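Local coordinates for Peptide/nickel transport system substrate-binding protein (Listeria monocytogenes serotype 1/2a, PDB 5KZT), which binds peptides as the OppA-type substrate-binding protein of a bacterial transport system, and probably delivers them for uptake across the membrane, at residues A[237-250]-A[499-511]. Residues are numbered along the deposited sequence; the frame is centred on the assembly and turned at random.
Sequences LNLYNTDKVDRTVL and TAYLQKDYIKNLQ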
loop_
_atom_site.group_PDB
_atom_site.type_symbol
_atom_site.label_atom_id
_atom_site.label_comp_id
_atom_site.label_asym_id
_atom_site.label_seq_id
_atom_site.Cartn_x
_atom_site.Cartn_y
_atom_site.Cartn_z
ATOM N N LEU A 237 -24.107 1.283 -6.297
ATOM C CA LEU A 237 -25.192 2.164 -5.868
ATOM C C LEU A 237 -26.546 1.438 -5.796
ATOM O O LEU A 237 -27.295 1.599 -4.827
ATOM C CB LEU A 237 -25.269 3.391 -6.790
ATOM C CG LEU A 237 -26.102 4.581 -6.325
ATOM C CD1 LEU A 237 -25.769 4.981 -4.888
ATOM C CD2 LEU A 237 -25.866 5.745 -7.274
ATOM N N ASN A 238 -26.851 0.627 -6.809
ATOM C CA ASN A 238 -28.067 -0.170 -6.788
ATOM C C ASN A 238 -28.105 -1.137 -5.587
ATOM O O ASN A 238 -29.148 -1.338 -4.976
ATOM C CB ASN A 238 -28.222 -0.938 -8.093
ATOM C CG ASN A 238 -29.401 -1.867 -8.069
ATOM O OD1 ASN A 238 -30.544 -1.418 -8.059
ATOM N ND2 ASN A 238 -29.142 -3.162 -8.019
ATOM N N LEU A 239 -26.962 -1.736 -5.264
ATOM C CA LEU A 239 -26.875 -2.649 -4.124
ATOM C C LEU A 239 -27.087 -1.886 -2.800
ATOM O O LEU A 239 -27.786 -2.369 -1.902
ATOM C CB LEU A 239 -25.536 -3.380 -4.132
ATOM C CG LEU A 239 -25.314 -4.412 -5.245
ATOM C CD1 LEU A 239 -23.880 -4.904 -5.212
ATOM C CD2 LEU A 239 -26.275 -5.593 -5.122
ATOM N N TYR A 240 -26.520 -0.688 -2.712
ATOM C CA TYR A 240 -26.704 0.195 -1.563
ATOM C C TYR A 240 -28.181 0.612 -1.395
ATOM O O TYR A 240 -28.704 0.591 -0.293
ATOM C CB TYR A 240 -25.816 1.424 -1.716
ATOM C CG TYR A 240 -25.843 2.400 -0.560
ATOM C CD1 TYR A 240 -26.770 3.433 -0.507
ATOM C CD2 TYR A 240 -24.905 2.308 0.472
ATOM C CE1 TYR A 240 -26.787 4.339 0.548
ATOM C CE2 TYR A 240 -24.914 3.210 1.533
ATOM C CZ TYR A 240 -25.865 4.208 1.568
ATOM O OH TYR A 240 -25.830 5.100 2.607
ATOM N N ASN A 241 -28.832 0.984 -2.496
ATOM C CA ASN A 241 -30.239 1.425 -2.462
ATOM C C ASN A 241 -31.231 0.307 -2.249
ATOM O O ASN A 241 -32.376 0.589 -1.896
ATOM C CB ASN A 241 -30.608 2.128 -3.768
ATOM C CG ASN A 241 -29.890 3.440 -3.942
ATOM O OD1 ASN A 241 -29.570 4.108 -2.980
ATOM N ND2 ASN A 241 -29.642 3.819 -5.183
ATOM N N THR A 242 -30.823 -0.938 -2.513
ATOM C CA THR A 242 -31.635 -2.121 -2.209
ATOM C C THR A 242 -31.189 -2.807 -0.915
ATOM O O THR A 242 -31.595 -3.927 -0.665
ATOM C CB THR A 242 -31.680 -3.118 -3.395
ATOM O OG1 THR A 242 -30.359 -3.497 -3.788
ATOM C CG2 THR A 242 -32.381 -2.493 -4.566
ATOM N N ASP A 243 -30.388 -2.106 -0.104
ATOM C CA ASP A 243 -29.897 -2.567 1.216
ATOM C C ASP A 243 -29.086 -3.857 1.217
ATOM O O ASP A 243 -29.065 -4.571 2.213
ATOM C CB ASP A 243 -31.064 -2.672 2.207
ATOM C CG ASP A 243 -31.799 -1.352 2.376
ATOM O OD1 ASP A 243 -31.133 -0.298 2.467
ATOM O OD2 ASP A 243 -33.030 -1.362 2.426
ATOM N N LYS A 244 -28.401 -4.138 0.109
ATOM C CA LYS A 244 -27.533 -5.320 -0.005
ATOM C C LYS A 244 -26.100 -5.015 0.384
ATOM O O LYS A 244 -25.333 -5.931 0.678
ATOM C CB LYS A 244 -27.569 -5.878 -1.425
ATOM C CG LYS A 244 -28.951 -6.239 -1.938
ATOM C CD LYS A 244 -29.500 -7.454 -1.244
ATOM C CE LYS A 244 -30.866 -7.808 -1.792
ATOM N NZ LYS A 244 -31.413 -8.938 -0.993
ATOM N N VAL A 245 -25.708 -3.742 0.325
ATOM C CA VAL A 245 -24.433 -3.304 0.896
ATOM C C VAL A 245 -24.672 -2.067 1.722
ATOM O O VAL A 245 -25.626 -1.340 1.490
ATOM C CB VAL A 245 -23.340 -3.041 -0.165
ATOM C CG1 VAL A 245 -23.094 -4.294 -0.995
ATOM C CG2 VAL A 245 -23.667 -1.854 -1.065
ATOM N N ASP A 246 -23.789 -1.845 2.690
ATOM C CA ASP A 246 -23.908 -0.759 3.654
ATOM C C ASP A 246 -22.992 0.434 3.383
ATOM O O ASP A 246 -23.108 1.467 4.044
ATOM C CB ASP A 246 -23.647 -1.298 5.053
ATOM C CG ASP A 246 -24.605 -2.394 5.429
ATOM O OD1 ASP A 246 -25.827 -2.202 5.250
ATOM O OD2 ASP A 246 -24.150 -3.466 5.879
ATOM N N ARG A 247 -22.082 0.273 2.429
ATOM C CA ARG A 247 -21.098 1.279 2.077
ATOM C C ARG A 247 -20.664 0.994 0.643
ATOM O O ARG A 247 -20.407 -0.160 0.292
ATOM C CB ARG A 247 -19.934 1.192 3.054
ATOM C CG ARG A 247 -18.920 2.302 2.972
ATOM C CD ARG A 247 -18.001 2.228 4.168
ATOM N NE ARG A 247 -17.149 3.397 4.354
ATOM C CZ ARG A 247 -15.858 3.458 4.067
ATOM N NH1 ARG A 247 -15.219 2.420 3.517
ATOM N NH2 ARG A 247 -15.202 4.585 4.325
ATOM N N THR A 248 -20.629 2.019 -0.203
ATOM C CA THR A 248 -20.278 1.827 -1.603
ATOM C C THR A 248 -19.446 2.989 -2.156
ATOM O O THR A 248 -19.742 4.149 -1.924
ATOM C CB THR A 248 -21.548 1.575 -2.451
ATOM O OG1 THR A 248 -21.185 1.182 -3.779
ATOM C CG2 THR A 248 -22.438 2.809 -2.506
ATOM N N VAL A 249 -18.439 2.653 -2.947
ATOM C CA VAL A 249 -17.552 3.650 -3.527
ATOM C C VAL A 249 -18.244 4.361 -4.684
ATOM O O VAL A 249 -18.893 3.712 -5.498
ATOM C CB VAL A 249 -16.270 3.012 -4.104
ATOM C CG1 VAL A 249 -15.361 4.101 -4.695
ATOM C CG2 VAL A 249 -15.532 2.204 -3.069
ATOM N N LEU A 250 -18.079 5.687 -4.760
ATOM C CA LEU A 250 -18.632 6.513 -5.834
ATOM C C LEU A 250 -17.485 7.133 -6.602
ATOM O O LEU A 250 -16.607 7.718 -6.010
ATOM C CB LEU A 250 -19.480 7.663 -5.272
ATOM C CG LEU A 250 -20.625 7.284 -4.331
ATOM C CD1 LEU A 250 -21.164 8.534 -3.661
ATOM C CD2 LEU A 250 -21.718 6.539 -5.076
ATOM N N THR A 499 -11.246 9.190 -1.518
ATOM C CA THR A 499 -12.221 8.204 -1.958
ATOM C C THR A 499 -13.588 8.638 -1.433
ATOM O O THR A 499 -13.713 9.042 -0.274
ATOM C CB THR A 499 -11.874 6.793 -1.440
ATOM O OG1 THR A 499 -10.532 6.460 -1.813
ATOM C CG2 THR A 499 -12.811 5.758 -2.023
ATOM N N ALA A 500 -14.589 8.622 -2.301
ATOM C CA ALA A 500 -15.959 9.011 -1.922
ATOM C C ALA A 500 -16.828 7.769 -1.805
ATOM O O ALA A 500 -16.677 6.811 -2.571
ATOM C CB ALA A 500 -16.547 9.971 -2.934
ATOM N N TYR A 501 -17.759 7.819 -0.862
ATOM C CA TYR A 501 -18.675 6.725 -0.572
ATOM C C TYR A 501 -20.036 7.270 -0.205
ATOM O O TYR A 501 -20.154 8.410 0.263
ATOM C CB TYR A 501 -18.231 5.903 0.641
ATOM C CG TYR A 501 -16.879 5.232 0.587
ATOM C CD1 TYR A 501 -15.737 5.906 0.982
ATOM C CD2 TYR A 501 -16.761 3.900 0.208
ATOM C CE1 TYR A 501 -14.485 5.288 0.967
ATOM C CE2 TYR A 501 -15.523 3.263 0.181
ATOM C CZ TYR A 501 -14.389 3.961 0.573
ATOM O OH TYR A 501 -13.167 3.333 0.555
ATOM N N LEU A 502 -21.063 6.454 -0.419
ATOM C CA LEU A 502 -22.250 6.537 0.410
ATOM C C LEU A 502 -22.031 5.543 1.525
ATOM O O LEU A 502 -21.552 4.434 1.275
ATOM C CB LEU A 502 -23.523 6.205 -0.357
ATOM C CG LEU A 502 -24.015 7.188 -1.414
ATOM C CD1 LEU A 502 -25.427 6.794 -1.835
ATOM C CD2 LEU A 502 -24.004 8.631 -0.925
ATOM N N GLN A 503 -22.359 5.945 2.756
ATOM C CA GLN A 503 -22.160 5.117 3.937
ATOM C C GLN A 503 -23.388 5.184 4.815
ATOM O O GLN A 503 -23.761 6.270 5.230
ATOM C CB GLN A 503 -20.956 5.629 4.724
ATOM C CG GLN A 503 -20.586 4.770 5.923
ATOM C CD GLN A 503 -19.326 5.268 6.618
ATOM O OE1 GLN A 503 -18.246 5.278 6.033
ATOM N NE2 GLN A 503 -19.470 5.698 7.865
ATOM N N LYS A 504 -24.000 4.039 5.127
ATOM C CA LYS A 504 -25.219 4.055 5.945
ATOM C C LYS A 504 -24.944 4.675 7.309
ATOM O O LYS A 504 -23.900 4.409 7.924
ATOM C CB LYS A 504 -25.788 2.663 6.178
ATOM C CG LYS A 504 -26.204 1.924 4.928
ATOM C CD LYS A 504 -27.505 2.383 4.333
ATOM C CE LYS A 504 -27.783 1.437 3.169
ATOM N NZ LYS A 504 -28.942 1.855 2.388
ATOM N N ASP A 505 -25.894 5.468 7.801
ATOM C CA ASP A 505 -25.722 6.129 9.095
ATOM C C ASP A 505 -25.548 5.182 10.301
ATOM O O ASP A 505 -24.975 5.580 11.311
ATOM C CB ASP A 505 -26.852 7.155 9.371
ATOM C CG ASP A 505 -28.255 6.537 9.413
ATOM O OD1 ASP A 505 -28.429 5.301 9.356
ATOM O OD2 ASP A 505 -29.216 7.332 9.502
ATOM N N TYR A 506 -26.028 3.947 10.179
ATOM C CA TYR A 506 -25.939 2.956 11.247
ATOM C C TYR A 506 -24.574 2.282 11.463
ATOM O O TYR A 506 -24.400 1.581 12.456
ATOM C CB TYR A 506 -27.044 1.905 11.124
ATOM C CG TYR A 506 -27.172 1.168 9.812
ATOM C CD1 TYR A 506 -26.226 0.232 9.409
ATOM C CD2 TYR A 506 -28.284 1.365 8.997
ATOM C CE1 TYR A 506 -26.381 -0.474 8.220
ATOM C CE2 TYR A 506 -28.448 0.667 7.804
ATOM C CZ TYR A 506 -27.494 -0.251 7.424
ATOM O OH TYR A 506 -27.637 -0.939 6.243
ATOM N N ILE A 507 -23.611 2.499 10.575
ATOM C CA ILE A 507 -22.237 2.043 10.817
ATOM C C ILE A 507 -21.556 2.994 11.818
ATOM O O ILE A 507 -21.390 4.174 11.523
ATOM C CB ILE A 507 -21.407 1.995 9.517
ATOM C CG1 ILE A 507 -22.016 1.025 8.497
ATOM C CG2 ILE A 507 -19.965 1.613 9.802
ATOM C CD1 ILE A 507 -21.390 1.124 7.113
ATOM N N LYS A 508 -21.139 2.464 12.968
ATOM C CA LYS A 508 -20.457 3.224 14.014
ATOM C C LYS A 508 -19.058 2.661 14.255
ATOM O O LYS A 508 -18.837 1.451 14.124
ATOM C CB LYS A 508 -21.252 3.135 15.320
ATOM C CG LYS A 508 -22.628 3.767 15.250
ATOM C CD LYS A 508 -22.500 5.284 15.191
ATOM C CE LYS A 508 -23.818 5.979 15.466
ATOM N NZ LYS A 508 -24.717 5.880 14.292
ATOM N N ASN A 509 -18.117 3.535 14.603
ATOM C CA ASN A 509 -16.741 3.108 14.951
ATOM C C ASN A 509 -16.008 2.335 13.827
ATOM O O ASN A 509 -15.298 1.350 14.071
ATOM C CB ASN A 509 -16.749 2.336 16.290
ATOM C CG ASN A 509 -16.068 3.109 17.400
ATOM O OD1 ASN A 509 -14.902 3.431 17.285
ATOM N ND2 ASN A 509 -16.803 3.447 18.455
ATOM N N LEU A 510 -16.190 2.797 12.593
ATOM C CA LEU A 510 -15.436 2.270 11.448
ATOM C C LEU A 510 -14.061 2.912 11.481
ATOM O O LEU A 510 -13.913 4.077 11.137
ATOM C CB LEU A 510 -16.151 2.572 10.136
ATOM C CG LEU A 510 -15.492 2.049 8.852
ATOM C CD1 LEU A 510 -15.457 0.531 8.876
ATOM C CD2 LEU A 510 -16.209 2.561 7.605
ATOM N N GLN A 511 -13.051 2.182 11.924
ATOM C CA GLN A 511 -11.736 2.798 12.086
ATOM C C GLN A 511 -10.994 2.844 10.767
ATOM O O GLN A 511 -10.657 1.799 10.221
ATOM C CB GLN A 511 -10.910 2.039 13.115
ATOM C CG GLN A 511 -9.513 2.575 13.285
ATOM C CD GLN A 511 -8.843 2.000 14.508
ATOM O OE1 GLN A 511 -9.422 2.029 15.604
ATOM N NE2 GLN A 511 -7.649 1.458 14.340
HETATM O O HOH W 1 -15.864 6.708 6.058
HETATM O O HOH W 2 -14.068 7.696 -5.135
#
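Flat against the ring of Y501 lies the guanidinium group of R247, with CZ 3.7 Å from the ring centroid and the two planes inclined by 21°, a stacked cation-pi pair. L510 CD2 covers the opposite guanidinium face. With CG anti to the backbone N (chi1 -171°) and an extended chain, R247 runs beside Q503, which points the same way; NE reaches Q503 OE1 (2.7 Å) near the guanidinium plane, though tilted from the amide plane. A water bridges R247 NH2 to the same oxygen, and Y519 also bonds NH2, so the group is fixed in rotation as well as sandwiched. A second aromatic site forms on the other side of the strands. L502 CB lies over one face of the Y240 ring and K504 CE over the opposite one, while L502 CD1 continues to L237 CD1 at 3.6 Å.

The backbones of 247-250 and 499-503 pair antiparallel, T248 and L502 forming a hydrogen-bonded pair, in the mixed sheet that strand 264-277 extends beyond 491-503. In this periplasmic-binding-protein fold, the pairing joins two chain segments almost 250 residues apart. K504 N continues the ladder to D246 O with a nearly straight bond.

Charged and polar ends gather where helix 233-241 stops in a Schellman motif with D243 as C' residue. Bent at chi2 (-76°), K504 slides back along Y240, so that NZ, above the ring, donates to Y240 O (3.0 Å) and forms a salt bridge with D243 OD1 (3.1 Å). Y240 O also accepts from D243 N, from the opposite face of its carbonyl plane. Beyond this, the hydroxyl of Y506 approaches D246 OD1 too closely for the bond to be taken at face value, whereas D246 OD2 accepts from N18 N of strand 16-21.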